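Peroxidase (Cellulomonas bogoriensis 69B4 = DSM 16987, PDB 6QZO) probably works as a heme b-dependent peroxidase of the DyP (dye-decolourising) type, using peroxide to oxidise its substrates. Local coordinates at residues A[28-33]-A[98-103]; A[48-53]-A[144-149]; A[209-214]-A[299-304]. All coordinates share one frame; numbering follows the deposited sequence.

Contact 1. Residues A[28-33]-A[98-103]; sequences VVVPCH and ALTVTV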
ATOM      1  N   VAL A  28      -6.425  18.293  -6.744  1.00 24.02           N
ATOM      2  CA  VAL A  28      -5.780  19.201  -5.759  1.00 23.71           C
ATOM      3  C   VAL A  28      -4.287  19.313  -6.106  1.00 23.22           C
ATOM      4  O   VAL A  28      -3.623  18.268  -6.209  1.00 22.88           O
ATOM      5  CB  VAL A  28      -6.018  18.737  -4.313  1.00 23.42           C
ATOM      6  CG1 VAL A  28      -5.176  19.530  -3.327  1.00 23.50           C
ATOM      7  CG2 VAL A  28      -7.484  18.821  -3.929  1.00 23.91           C
ATOM      8  N   VAL A  29      -3.816  20.543  -6.306  1.00 23.25           N
ATOM      9  CA  VAL A  29      -2.380  20.932  -6.450  1.00 22.87           C
ATOM     10  C   VAL A  29      -1.936  21.617  -5.151  1.00 22.82           C
ATOM     11  O   VAL A  29      -2.544  22.653  -4.784  1.00 23.99           O
ATOM     12  CB  VAL A  29      -2.196  21.881  -7.652  1.00 23.20           C
ATOM     13  CG1 VAL A  29      -0.786  22.469  -7.725  1.00 23.09           C
ATOM     14  CG2 VAL A  29      -2.563  21.205  -8.966  1.00 23.07           C
ATOM     15  N   VAL A  30      -0.931  21.067  -4.474  1.00 21.87           N
ATOM     16  CA  VAL A  30      -0.244  21.734  -3.333  1.00 21.69           C
ATOM     17  C   VAL A  30       0.989  22.431  -3.885  1.00 21.74           C
ATOM     18  O   VAL A  30       1.861  21.756  -4.432  1.00 21.06           O
ATOM     19  CB  VAL A  30       0.147  20.753  -2.220  1.00 21.35           C
ATOM     20  CG1 VAL A  30       1.063  21.417  -1.187  1.00 21.51           C
ATOM     21  CG2 VAL A  30      -1.083  20.114  -1.571  1.00 21.46           C
ATOM     22  N   PRO A  31       1.117  23.779  -3.736  1.00 22.19           N
ATOM     23  CA  PRO A  31       2.253  24.500  -4.303  1.00 22.65           C
ATOM     24  C   PRO A  31       3.555  23.948  -3.712  1.00 22.69           C
ATOM     25  O   PRO A  31       3.614  23.726  -2.502  1.00 23.32           O
ATOM     26  CB  PRO A  31       2.023  25.972  -3.915  1.00 23.23           C
ATOM     27  CG  PRO A  31       0.522  26.034  -3.658  1.00 23.57           C
ATOM     28  CD  PRO A  31       0.176  24.683  -3.053  1.00 22.72           C
ATOM     29  N   CYS A  32       4.540  23.697  -4.567  1.00 22.67           N
ATOM     30  CA  CYS A  32       5.872  23.185  -4.166  1.00 22.82           C
ATOM     31  C   CYS A  32       6.826  24.356  -3.844  1.00 23.33           C
ATOM     32  O   CYS A  32       7.857  24.094  -3.209  1.00 22.72           O
ATOM     33  CB  CYS A  32       6.442  22.306  -5.273  1.00 22.47           C
ATOM     34  SG  CYS A  32       6.742  23.200  -6.821  1.00 23.20           S
ATOM     35  N   HIS A  33       6.458  25.585  -4.230  1.00 24.43           N
ATOM     36  CA  HIS A  33       7.223  26.831  -3.965  1.00 25.41           C
ATOM     37  C   HIS A  33       6.724  27.532  -2.700  1.00 25.67           C
ATOM     38  O   HIS A  33       5.490  27.604  -2.492  1.00 26.97           O
ATOM     39  CB  HIS A  33       7.135  27.804  -5.149  1.00 26.38           C
ATOM     40  CG  HIS A  33       7.701  27.247  -6.408  1.00 26.13           C
ATOM     41  ND1 HIS A  33       6.963  27.174  -7.571  1.00 26.68           N
ATOM     42  CD2 HIS A  33       8.900  26.703  -6.679  1.00 26.10           C
ATOM     43  CE1 HIS A  33       7.694  26.623  -8.517  1.00 26.58           C
ATOM     44  NE2 HIS A  33       8.895  26.326  -7.996  1.00 26.36           N
ATOM     45  N   ALA A  98      -2.788  16.035  -4.659  1.00 16.96           N
ATOM     46  CA  ALA A  98      -2.096  16.738  -3.548  1.00 16.63           C
ATOM     47  C   ALA A  98      -0.642  16.261  -3.400  1.00 16.07           C
ATOM     48  O   ALA A  98      -0.113  16.345  -2.287  1.00 15.71           O
ATOM     49  CB  ALA A  98      -2.879  16.551  -2.273  1.00 16.58           C
ATOM     50  N   LEU A  99      -0.006  15.801  -4.480  1.00 15.93           N
ATOM     51  CA  LEU A  99       1.387  15.278  -4.427  1.00 15.73           C
ATOM     52  C   LEU A  99       2.295  16.337  -3.789  1.00 16.08           C
ATOM     53  O   LEU A  99       2.212  17.501  -4.222  1.00 16.34           O
ATOM     54  CB  LEU A  99       1.892  14.948  -5.832  1.00 15.64           C
ATOM     55  CG  LEU A  99       3.307  14.372  -5.902  1.00 15.11           C
ATOM     56  CD1 LEU A  99       3.405  13.077  -5.117  1.00 14.69           C
ATOM     57  CD2 LEU A  99       3.710  14.135  -7.357  1.00 15.12           C
ATOM     58  N   THR A 100       3.115  15.919  -2.814  1.00 16.19           N
ATOM     59  CA  THR A 100       4.296  16.661  -2.305  1.00 16.42           C
ATOM     60  C   THR A 100       5.522  15.745  -2.350  1.00 16.22           C
ATOM     61  O   THR A 100       5.352  14.514  -2.211  1.00 16.35           O
ATOM     62  CB  THR A 100       4.102  17.165  -0.866  1.00 16.55           C
ATOM     63  OG1 THR A 100       3.906  16.059   0.021  1.00 16.19           O
ATOM     64  CG2 THR A 100       2.949  18.131  -0.734  1.00 16.96           C
ATOM     65  N   VAL A 101       6.691  16.338  -2.577  1.00 16.27           N
ATOM     66  CA  VAL A 101       8.025  15.700  -2.421  1.00 16.02           C
ATOM     67  C   VAL A 101       8.799  16.598  -1.475  1.00 16.35           C
ATOM     68  O   VAL A 101       8.857  17.814  -1.768  1.00 17.83           O
ATOM     69  CB  VAL A 101       8.759  15.544  -3.766  1.00 16.02           C
ATOM     70  CG1 VAL A 101      10.108  14.843  -3.611  1.00 15.84           C
ATOM     71  CG2 VAL A 101       7.893  14.805  -4.773  1.00 15.86           C
ATOM     72  N   THR A 102       9.286  16.055  -0.363  1.00 15.80           N
ATOM     73  CA  THR A 102      10.134  16.768   0.623  1.00 15.76           C
ATOM     74  C   THR A 102      11.523  16.138   0.549  1.00 15.81           C
ATOM     75  O   THR A 102      11.596  14.882   0.666  1.00 15.27           O
ATOM     76  CB  THR A 102       9.529  16.676   2.027  1.00 15.63           C
ATOM     77  OG1 THR A 102       8.135  17.024   1.970  1.00 15.67           O
ATOM     78  CG2 THR A 102      10.248  17.547   3.029  1.00 15.62           C
ATOM     79  N   VAL A 103      12.555  16.956   0.302  1.00 16.13           N
ATOM     80  CA  VAL A 103      13.964  16.487   0.140  1.00 16.14           C
ATOM     81  C   VAL A 103      14.710  16.734   1.448  1.00 16.14           C
ATOM     82  O   VAL A 103      14.683  17.873   1.951  1.00 16.32           O
ATOM     83  CB  VAL A 103      14.670  17.209  -1.023  1.00 16.43           C
ATOM     84  CG1 VAL A 103      16.051  16.633  -1.296  1.00 16.37           C
ATOM     85  CG2 VAL A 103      13.819  17.179  -2.279  1.00 16.73           C
TER
HETATM   86  O   HOH W   1       3.599  19.965  -3.863  1.00  2.92           O
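Two valines of the leading loop, Val28 and Val30, lie against Ala98 and Thr100 in a small contact carried by a few methyl groups. Val30 does most of the fitting, because its side chain points at the opposite segment and splits there. With CG1 anti to the backbone N (chi1 170°), CG2 falls anti to the carbonyl carbon, and the two methyls spread along residues 98-100. CG1 comes obliquely across Thr100 and meets its CG2 at 3.8 Å, while CG2 of Val30 stands 4.1 Å from CB of Ala98. That alanine methyl is shared, since CG1 of Val28 reaches it as well, at 3.9 Å. Thr100 offers a methyl to Val30 because its OG1 takes the crowded position between the backbone N and the carbonyl carbon (chi1 61°), leaving CG2 beside the N. The setting is the edge of the N-terminal four-stranded antiparallel sheet, one of the two ferredoxin-like halves of the DyP fold: strand 100-105 is the outermost strand on this side within the chain, and the loop 28-33 runs past its beginning without becoming a strand. Direct backbone pairing is accordingly limited to one hydrogen bond, from Ala98 N to Val28 O at 2.8 Å. It is moderately bent, with 153° at the hydrogen, and the N-H arrives from above the carbonyl plane. At Val30 and Leu99 the backbones no longer bond directly, and a water bridges them by donating to both carbonyls, 2.6 Å from Val30 O and 2.9 Å from Leu99 O. The side chain of Leu99 leads away from the loop to helices 61-78 and 152-165, whereas Val30 also touches Thr42.

Contact 2. Residues A[48-53]-A[144-149]; sequences IALVAL and VLQVCA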
ATOM      1  N   ILE A  48       2.176   7.796   1.815  1.00 16.89           N
ATOM      2  CA  ILE A  48       3.604   8.203   1.934  1.00 16.74           C
ATOM      3  C   ILE A  48       4.514   7.084   1.421  1.00 16.77           C
ATOM      4  O   ILE A  48       4.245   5.905   1.706  1.00 16.62           O
ATOM      5  CB  ILE A  48       3.981   8.544   3.387  1.00 16.62           C
ATOM      6  CG1 ILE A  48       5.348   9.211   3.452  1.00 16.68           C
ATOM      7  CG2 ILE A  48       3.907   7.318   4.296  1.00 16.48           C
ATOM      8  CD1 ILE A  48       5.569   9.983   4.737  1.00 16.81           C
ATOM      9  N   ALA A  49       5.574   7.474   0.721  1.00 16.98           N
ATOM     10  CA  ALA A  49       6.753   6.624   0.457  1.00 17.05           C
ATOM     11  C   ALA A  49       7.972   7.465   0.811  1.00 17.03           C
ATOM     12  O   ALA A  49       8.125   8.525   0.208  1.00 16.45           O
ATOM     13  CB  ALA A  49       6.777   6.167  -0.978  1.00 17.37           C
ATOM     14  N   LEU A  50       8.732   7.064   1.830  1.00 17.43           N
ATOM     15  CA  LEU A  50      10.060   7.647   2.094  1.00 17.61           C
ATOM     16  C   LEU A  50      11.077   6.818   1.316  1.00 17.50           C
ATOM     17  O   LEU A  50      11.215   5.610   1.631  1.00 17.62           O
ATOM     18  CB  LEU A  50      10.356   7.564   3.587  1.00 17.93           C
ATOM     19  CG  LEU A  50       9.634   8.468   4.567  1.00 18.38           C
ATOM     20  CD1 LEU A  50       9.960   9.911   4.343  1.00 18.57           C
ATOM     21  CD2 LEU A  50       8.138   8.259   4.622  1.00 19.13           C
ATOM     22  N   VAL A  51      11.716   7.439   0.324  1.00 16.91           N
ATOM     23  CA  VAL A  51      12.776   6.804  -0.496  1.00 17.38           C
ATOM     24  C   VAL A  51      14.140   7.364  -0.075  1.00 17.63           C
ATOM     25  O   VAL A  51      14.431   8.522  -0.403  1.00 17.75           O
ATOM     26  CB  VAL A  51      12.516   7.002  -1.999  1.00 17.58           C
ATOM     27  CG1 VAL A  51      13.509   6.213  -2.834  1.00 17.66           C
ATOM     28  CG2 VAL A  51      11.085   6.615  -2.375  1.00 17.85           C
ATOM     29  N   ALA A  52      14.912   6.568   0.660  1.00 17.57           N
ATOM     30  CA  ALA A  52      16.318   6.836   0.994  1.00 17.86           C
ATOM     31  C   ALA A  52      17.190   6.374  -0.169  1.00 18.44           C
ATOM     32  O   ALA A  52      17.009   5.229  -0.640  1.00 18.54           O
ATOM     33  CB  ALA A  52      16.709   6.139   2.278  1.00 17.74           C
ATOM     34  N   LEU A  53      18.107   7.237  -0.608  1.00 18.70           N
ATOM     35  CA  LEU A  53      19.079   6.892  -1.664  1.00 19.15           C
ATOM     36  C   LEU A  53      20.482   7.099  -1.109  1.00 20.03           C
ATOM     37  O   LEU A  53      20.637   7.903  -0.177  1.00 20.09           O
ATOM     38  CB  LEU A  53      18.810   7.739  -2.911  1.00 19.09           C
ATOM     39  CG  LEU A  53      17.405   7.580  -3.511  1.00 18.37           C
ATOM     40  CD1 LEU A  53      16.495   8.721  -3.084  1.00 18.07           C
ATOM     41  CD2 LEU A  53      17.468   7.499  -5.027  1.00 18.39           C
ATOM     42  N   VAL A 144      16.959  11.613   1.194  1.00 15.16           N
ATOM     43  CA  VAL A 144      15.605  11.023   1.316  1.00 14.78           C
ATOM     44  C   VAL A 144      14.626  11.880   0.529  1.00 14.72           C
ATOM     45  O   VAL A 144      14.732  13.115   0.589  1.00 14.88           O
ATOM     46  CB  VAL A 144      15.157  10.924   2.774  1.00 14.65           C
ATOM     47  CG1 VAL A 144      15.072  12.309   3.425  1.00 14.67           C
ATOM     48  CG2 VAL A 144      13.833  10.169   2.898  1.00 14.51           C
ATOM     49  N   LEU A 145      13.691  11.221  -0.159  1.00 14.55           N
ATOM     50  CA  LEU A 145      12.485  11.864  -0.727  1.00 14.46           C
ATOM     51  C   LEU A 145      11.278  11.373   0.074  1.00 14.40           C
ATOM     52  O   LEU A 145      10.952  10.174  -0.014  1.00 14.19           O
ATOM     53  CB  LEU A 145      12.375  11.473  -2.203  1.00 14.50           C
ATOM     54  CG  LEU A 145      13.592  11.840  -3.058  1.00 14.39           C
ATOM     55  CD1 LEU A 145      13.497  11.183  -4.424  1.00 14.29           C
ATOM     56  CD2 LEU A 145      13.713  13.341  -3.177  1.00 14.53           C
ATOM     57  N   GLN A 146      10.655  12.255   0.855  1.00 14.47           N
ATOM     58  CA  GLN A 146       9.320  11.955   1.418  1.00 14.20           C
ATOM     59  C   GLN A 146       8.306  12.297   0.335  1.00 14.36           C
ATOM     60  O   GLN A 146       8.124  13.508   0.063  1.00 15.04           O
ATOM     61  CB  GLN A 146       9.032  12.735   2.698  1.00 14.04           C
ATOM     62  CG  GLN A 146       7.640  12.436   3.247  1.00 13.83           C
ATOM     63  CD  GLN A 146       7.257  13.386   4.347  1.00 13.91           C
ATOM     64  OE1 GLN A 146       7.582  13.176   5.509  1.00 13.75           O
ATOM     65  NE2 GLN A 146       6.551  14.440   3.975  1.00 14.31           N
ATOM     66  N   VAL A 147       7.702  11.271  -0.265  1.00 13.95           N
ATOM     67  CA  VAL A 147       6.695  11.420  -1.354  1.00 13.85           C
ATOM     68  C   VAL A 147       5.326  11.092  -0.762  1.00 14.04           C
ATOM     69  O   VAL A 147       5.130   9.926  -0.275  1.00 13.58           O
ATOM     70  CB  VAL A 147       7.020  10.521  -2.559  1.00 13.60           C
ATOM     71  CG1 VAL A 147       6.181  10.880  -3.780  1.00 13.72           C
ATOM     72  CG2 VAL A 147       8.495  10.580  -2.900  1.00 13.53           C
ATOM     73  N   CYS A 148       4.436  12.090  -0.777  1.00 14.59           N
ATOM     74  CA  CYS A 148       3.086  12.025  -0.169  1.00 15.01           C
ATOM     75  C   CYS A 148       2.032  12.360  -1.219  1.00 15.37           C
ATOM     76  O   CYS A 148       2.264  13.328  -1.965  1.00 15.92           O
ATOM     77  CB  CYS A 148       2.959  13.028   0.963  1.00 15.16           C
ATOM     78  SG  CYS A 148       3.933  12.557   2.403  1.00 15.27           S
ATOM     79  N   ALA A 149       0.919  11.625  -1.224  1.00 15.41           N
ATOM     80  CA  ALA A 149      -0.226  11.864  -2.133  1.00 15.92           C
ATOM     81  C   ALA A 149      -1.490  11.165  -1.628  1.00 16.19           C
ATOM     82  O   ALA A 149      -1.394  10.235  -0.809  1.00 16.76           O
ATOM     83  CB  ALA A 149       0.115  11.425  -3.533  1.00 15.92           C
TER
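Val147 O is the best-held polar atom, gripped twice from the neighbouring strand and taking the shortest of the four inter-strand hydrogen bonds: Ala49 N donates to it at 2.7 Å, nearly straight (165° at the hydrogen) and almost along the C=O axis, and Ile48 CA adds a weaker CA-H contact at 3.2 Å. Leu145 O and Val51 O are gripped in the same twofold way. Val147 N answers to Ala49 O, and Val51 and Leu145 exchange a second reciprocal pair of bonds, so the two central antiparallel strands of the ferredoxin-like sheet are firmly registered. Ala49, Val51, Leu145 and Val147 occupy the face that packs on helix 152-165. On the other face, Ile48 crosses Gln146 obliquely, its CD1 3.5 Å from Gln146 CG, while its CG1 lies 3.8 Å from Cys148 SG. Leu50 runs alongside Gln146, with CD1 3.4 Å from Gln146 CB. An alanine in place of Ile48 would remove everything beyond CB, CG1 and CD1 included, and would probably loosen the packing around Cys148 SG and Gln146 CG. Extended beyond CG, Gln146 carries its amide past these aliphatic groups to Tyr331 OH, bonded to OE1, and to Gly39 O, bonded to NE2. One buried polar group among hydrocarbon is thus satisfied at both ends, which is likely to fix its rotation and joins this sheet to strand 323-332.

Contact 3. Residues A[209-214]-A[299-304]; sequences RTDPDL and TQREET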
ATOM      1  N   ARG A 209       1.811  27.224  13.889  1.00 40.75           N
ATOM      2  CA  ARG A 209       1.193  28.579  13.763  1.00 42.34           C
ATOM      3  C   ARG A 209       1.511  29.398  15.021  1.00 42.56           C
ATOM      4  O   ARG A 209       1.732  30.618  14.886  1.00 42.35           O
ATOM      5  CB  ARG A 209      -0.317  28.488  13.524  1.00 45.62           C
ATOM      6  CG  ARG A 209      -0.672  27.737  12.249  1.00 48.25           C
ATOM      7  CD  ARG A 209      -2.122  27.814  11.814  1.00 50.71           C
ATOM      8  NE  ARG A 209      -2.692  26.465  11.805  1.00 52.26           N
ATOM      9  CZ  ARG A 209      -3.408  25.905  12.784  1.00 52.57           C
ATOM     10  NH1 ARG A 209      -3.712  26.580  13.880  1.00 52.38           N
ATOM     11  NH2 ARG A 209      -3.837  24.658  12.641  1.00 52.27           N
ATOM     12  N   THR A 210       1.546  28.750  16.191  1.00 40.83           N
ATOM     13  CA  THR A 210       1.861  29.407  17.489  1.00 40.53           C
ATOM     14  C   THR A 210       3.374  29.364  17.737  1.00 40.45           C
ATOM     15  O   THR A 210       3.909  30.356  18.271  1.00 42.71           O
ATOM     16  CB  THR A 210       1.124  28.748  18.664  1.00 40.40           C
ATOM     17  OG1 THR A 210       1.654  27.431  18.809  1.00 38.48           O
ATOM     18  CG2 THR A 210      -0.378  28.696  18.492  1.00 40.57           C
ATOM     19  N   ASP A 211       4.040  28.263  17.374  1.00 38.17           N
ATOM     20  CA  ASP A 211       5.436  27.976  17.796  1.00 36.60           C
ATOM     21  C   ASP A 211       6.310  27.692  16.574  1.00 34.87           C
ATOM     22  O   ASP A 211       7.002  26.676  16.529  1.00 35.20           O
ATOM     23  CB  ASP A 211       5.433  26.842  18.825  1.00 36.75           C
ATOM     24  CG  ASP A 211       4.710  27.209  20.117  1.00 37.90           C
ATOM     25  OD1 ASP A 211       5.111  28.210  20.754  1.00 38.53           O
ATOM     26  OD2 ASP A 211       3.745  26.513  20.474  1.00 38.25           O
ATOM     27  N   PRO A 212       6.351  28.596  15.565  1.00 33.19           N
ATOM     28  CA  PRO A 212       7.120  28.344  14.343  1.00 31.36           C
ATOM     29  C   PRO A 212       8.631  28.192  14.595  1.00 30.56           C
ATOM     30  O   PRO A 212       9.272  27.483  13.842  1.00 29.17           O
ATOM     31  CB  PRO A 212       6.837  29.578  13.467  1.00 32.47           C
ATOM     32  CG  PRO A 212       6.416  30.668  14.459  1.00 33.40           C
ATOM     33  CD  PRO A 212       5.688  29.915  15.556  1.00 33.68           C
ATOM     34  N   ASP A 213       9.161  28.817  15.653  1.00 30.76           N
ATOM     35  CA  ASP A 213      10.614  28.809  15.979  1.00 31.06           C
ATOM     36  C   ASP A 213      11.055  27.410  16.443  1.00 30.85           C
ATOM     37  O   ASP A 213      12.285  27.170  16.470  1.00 31.35           O
ATOM     38  CB  ASP A 213      10.952  29.871  17.029  1.00 31.51           C
ATOM     39  CG  ASP A 213      10.296  29.621  18.375  1.00 32.06           C
ATOM     40  OD1 ASP A 213       9.038  29.621  18.433  1.00 32.00           O
ATOM     41  OD2 ASP A 213      11.044  29.404  19.354  1.00 32.13           O
ATOM     42  N   LEU A 214      10.113  26.532  16.813  1.00 29.71           N
ATOM     43  CA  LEU A 214      10.417  25.154  17.284  1.00 28.99           C
ATOM     44  C   LEU A 214      10.416  24.158  16.119  1.00 28.37           C
ATOM     45  O   LEU A 214      10.777  22.994  16.357  1.00 27.59           O
ATOM     46  CB  LEU A 214       9.393  24.747  18.350  1.00 29.01           C
ATOM     47  CG  LEU A 214       9.376  25.608  19.611  1.00 29.28           C
ATOM     48  CD1 LEU A 214       8.396  25.059  20.643  1.00 29.31           C
ATOM     49  CD2 LEU A 214      10.770  25.717  20.218  1.00 29.45           C
ATOM     50  N   THR A 299       9.136  18.605  28.805  1.00 30.23           N
ATOM     51  CA  THR A 299       9.710  18.988  30.128  1.00 32.17           C
ATOM     52  C   THR A 299      10.164  20.452  30.074  1.00 32.64           C
ATOM     53  O   THR A 299      10.131  21.108  31.108  1.00 34.06           O
ATOM     54  CB  THR A 299      10.814  17.997  30.517  1.00 32.74           C
ATOM     55  OG1 THR A 299      10.248  17.153  31.523  1.00 33.21           O
ATOM     56  CG2 THR A 299      12.091  18.631  31.006  1.00 33.27           C
ATOM     57  N   GLN A 300      10.588  20.917  28.897  1.00 32.31           N
ATOM     58  CA  GLN A 300      10.943  22.325  28.601  1.00 32.14           C
ATOM     59  C   GLN A 300      10.260  22.706  27.289  1.00 31.06           C
ATOM     60  O   GLN A 300       9.992  21.802  26.496  1.00 29.30           O
ATOM     61  CB  GLN A 300      12.459  22.468  28.462  1.00 33.06           C
ATOM     62  CG  GLN A 300      13.227  22.017  29.684  1.00 33.75           C
ATOM     63  CD  GLN A 300      13.147  23.015  30.814  1.00 35.30           C
ATOM     64  OE1 GLN A 300      12.630  24.130  30.681  1.00 36.41           O
ATOM     65  NE2 GLN A 300      13.703  22.625  31.945  1.00 35.86           N
ATOM     66  N   ARG A 301      10.016  23.997  27.071  1.00 31.71           N
ATOM     67  CA  ARG A 301       9.295  24.496  25.872  1.00 32.03           C
ATOM     68  C   ARG A 301       9.802  23.768  24.615  1.00 31.34           C
ATOM     69  O   ARG A 301       8.936  23.368  23.794  1.00 32.21           O
ATOM     70  CB  ARG A 301       9.470  26.001  25.703  1.00 32.65           C
ATOM     71  CG  ARG A 301       8.891  26.525  24.396  1.00 32.81           C
ATOM     72  CD  ARG A 301       8.615  28.013  24.428  1.00 33.71           C
ATOM     73  NE  ARG A 301       7.922  28.376  23.198  1.00 33.96           N
ATOM     74  CZ  ARG A 301       8.513  28.618  22.026  1.00 33.57           C
ATOM     75  NH1 ARG A 301       9.833  28.561  21.905  1.00 33.36           N
ATOM     76  NH2 ARG A 301       7.780  28.941  20.975  1.00 32.87           N
ATOM     77  N   GLU A 302      11.117  23.577  24.472  1.00 30.49           N
ATOM     78  CA  GLU A 302      11.740  23.149  23.189  1.00 30.33           C
ATOM     79  C   GLU A 302      11.623  21.628  22.991  1.00 28.11           C
ATOM     80  O   GLU A 302      11.849  21.187  21.850  1.00 28.07           O
ATOM     81  CB  GLU A 302      13.182  23.661  23.075  1.00 32.02           C
ATOM     82  CG  GLU A 302      14.162  23.080  24.076  1.00 33.77           C
ATOM     83  CD  GLU A 302      14.288  23.739  25.435  1.00 35.87           C
ATOM     84  OE1 GLU A 302      13.670  24.828  25.621  1.00 38.03           O
ATOM     85  OE2 GLU A 302      14.995  23.148  26.295  1.00 36.83           O
ATOM     86  N   GLU A 303      11.236  20.867  24.020  1.00 26.82           N
ATOM     87  CA  GLU A 303      11.148  19.381  23.975  1.00 25.16           C
ATOM     88  C   GLU A 303       9.814  18.949  23.330  1.00 23.46           C
ATOM     89  O   GLU A 303       9.058  18.186  23.950  1.00 23.24           O
ATOM     90  CB  GLU A 303      11.309  18.797  25.380  1.00 25.66           C
ATOM     91  CG  GLU A 303      12.699  18.969  25.942  1.00 26.34           C
ATOM     92  CD  GLU A 303      12.891  18.289  27.287  1.00 26.97           C
ATOM     93  OE1 GLU A 303      11.868  17.879  27.876  1.00 27.33           O
ATOM     94  OE2 GLU A 303      14.059  18.132  27.730  1.00 27.36           O
ATOM     95  N   THR A 304       9.582  19.393  22.098  1.00 21.88           N
ATOM     96  CA  THR A 304       8.373  19.144  21.278  1.00 20.68           C
ATOM     97  C   THR A 304       8.808  19.094  19.810  1.00 19.82           C
ATOM     98  O   THR A 304       9.941  19.537  19.507  1.00 20.03           O
ATOM     99  CB  THR A 304       7.304  20.196  21.585  1.00 21.17           C
ATOM    100  OG1 THR A 304       6.070  19.830  20.962  1.00 20.76           O
ATOM    101  CG2 THR A 304       7.709  21.578  21.133  1.00 21.41           C
TER
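Arg301 NH2 serves two aspartates at once, and the two carboxylates are turned very differently against the guanidinium. Asp213 meets it tip to tip and almost flat, the planes only 4° apart: NH1 donates to OD2 and NH2 to OD1, each at 2.9 Å and each along a syn lone pair, an end-on bidentate salt bridge. Asp211 comes in obliquely, its carboxylate plane 67° from that of the guanidinium, so that Arg301 NH2 meets OD1 at 2.8 Å from above the carboxylate plane. The shared positive charge would probably help keep both carboxylates ionised although they lie close together. Two-point pairing fixes the rotation of the guanidinium, keeping it nearly coplanar with the Asp213 carboxylate, and Leu214 lies over one of its faces, with CD1 3.8 Å above the plane and CD2 3.4 Å from Arg301 NH1. The arginine gets there by an extended chain from CG to NE, starting with CG anti to the backbone N (chi1 173°). It springs from the second position of a type I turn, closed by Glu303 N to Gln300 O, while a Leu214 N to Asp211 O bond of 3.1 Å closes the turn leading from Asp211 into the 3-10 segment 212-214. Leu214 CD1 also meets Thr304 CG2 at 3.6 Å, the side chains crossing at about a right angle. The contact belongs to the C-terminal, heme-binding half, and the Thr304 side chain is about 6 Å from the heme. Gln338, at the end of helix 335-338, ties the two loops together by donating from NE2 to Leu214 O and Glu302 O; Arg333 bonds Asp213 O, and Glu303, in the loop just ahead of strand 306-314, leans on Pro341 and Val342 of helix 340-348.

How the contacts relate
Contacts 1 and 2 meet on one sheet, at its edge strand and its two central strands, whereas contact 3 belongs to the other half of the protein. Strands 100-105 and 143-149 are neighbours, probably hydrogen-bonded from Gln146 N to Thr102 O (2.8 Å) and from Thr100 N to Cys148 O (2.9 Å); the contact centres lie 12 Å apart. Contact 3 is separate, its nearest atoms about 14 Å from contact 1 and about 15 Å from contact 2. Its Thr304 side chain lies about 6 Å from the heme. Contact 2 approaches the cofactor's surroundings from the N-terminal half: side chains of Leu50 and heme-binding Phe328 are about 10 Å apart. Contact 1 is remote from the heme-binding residues.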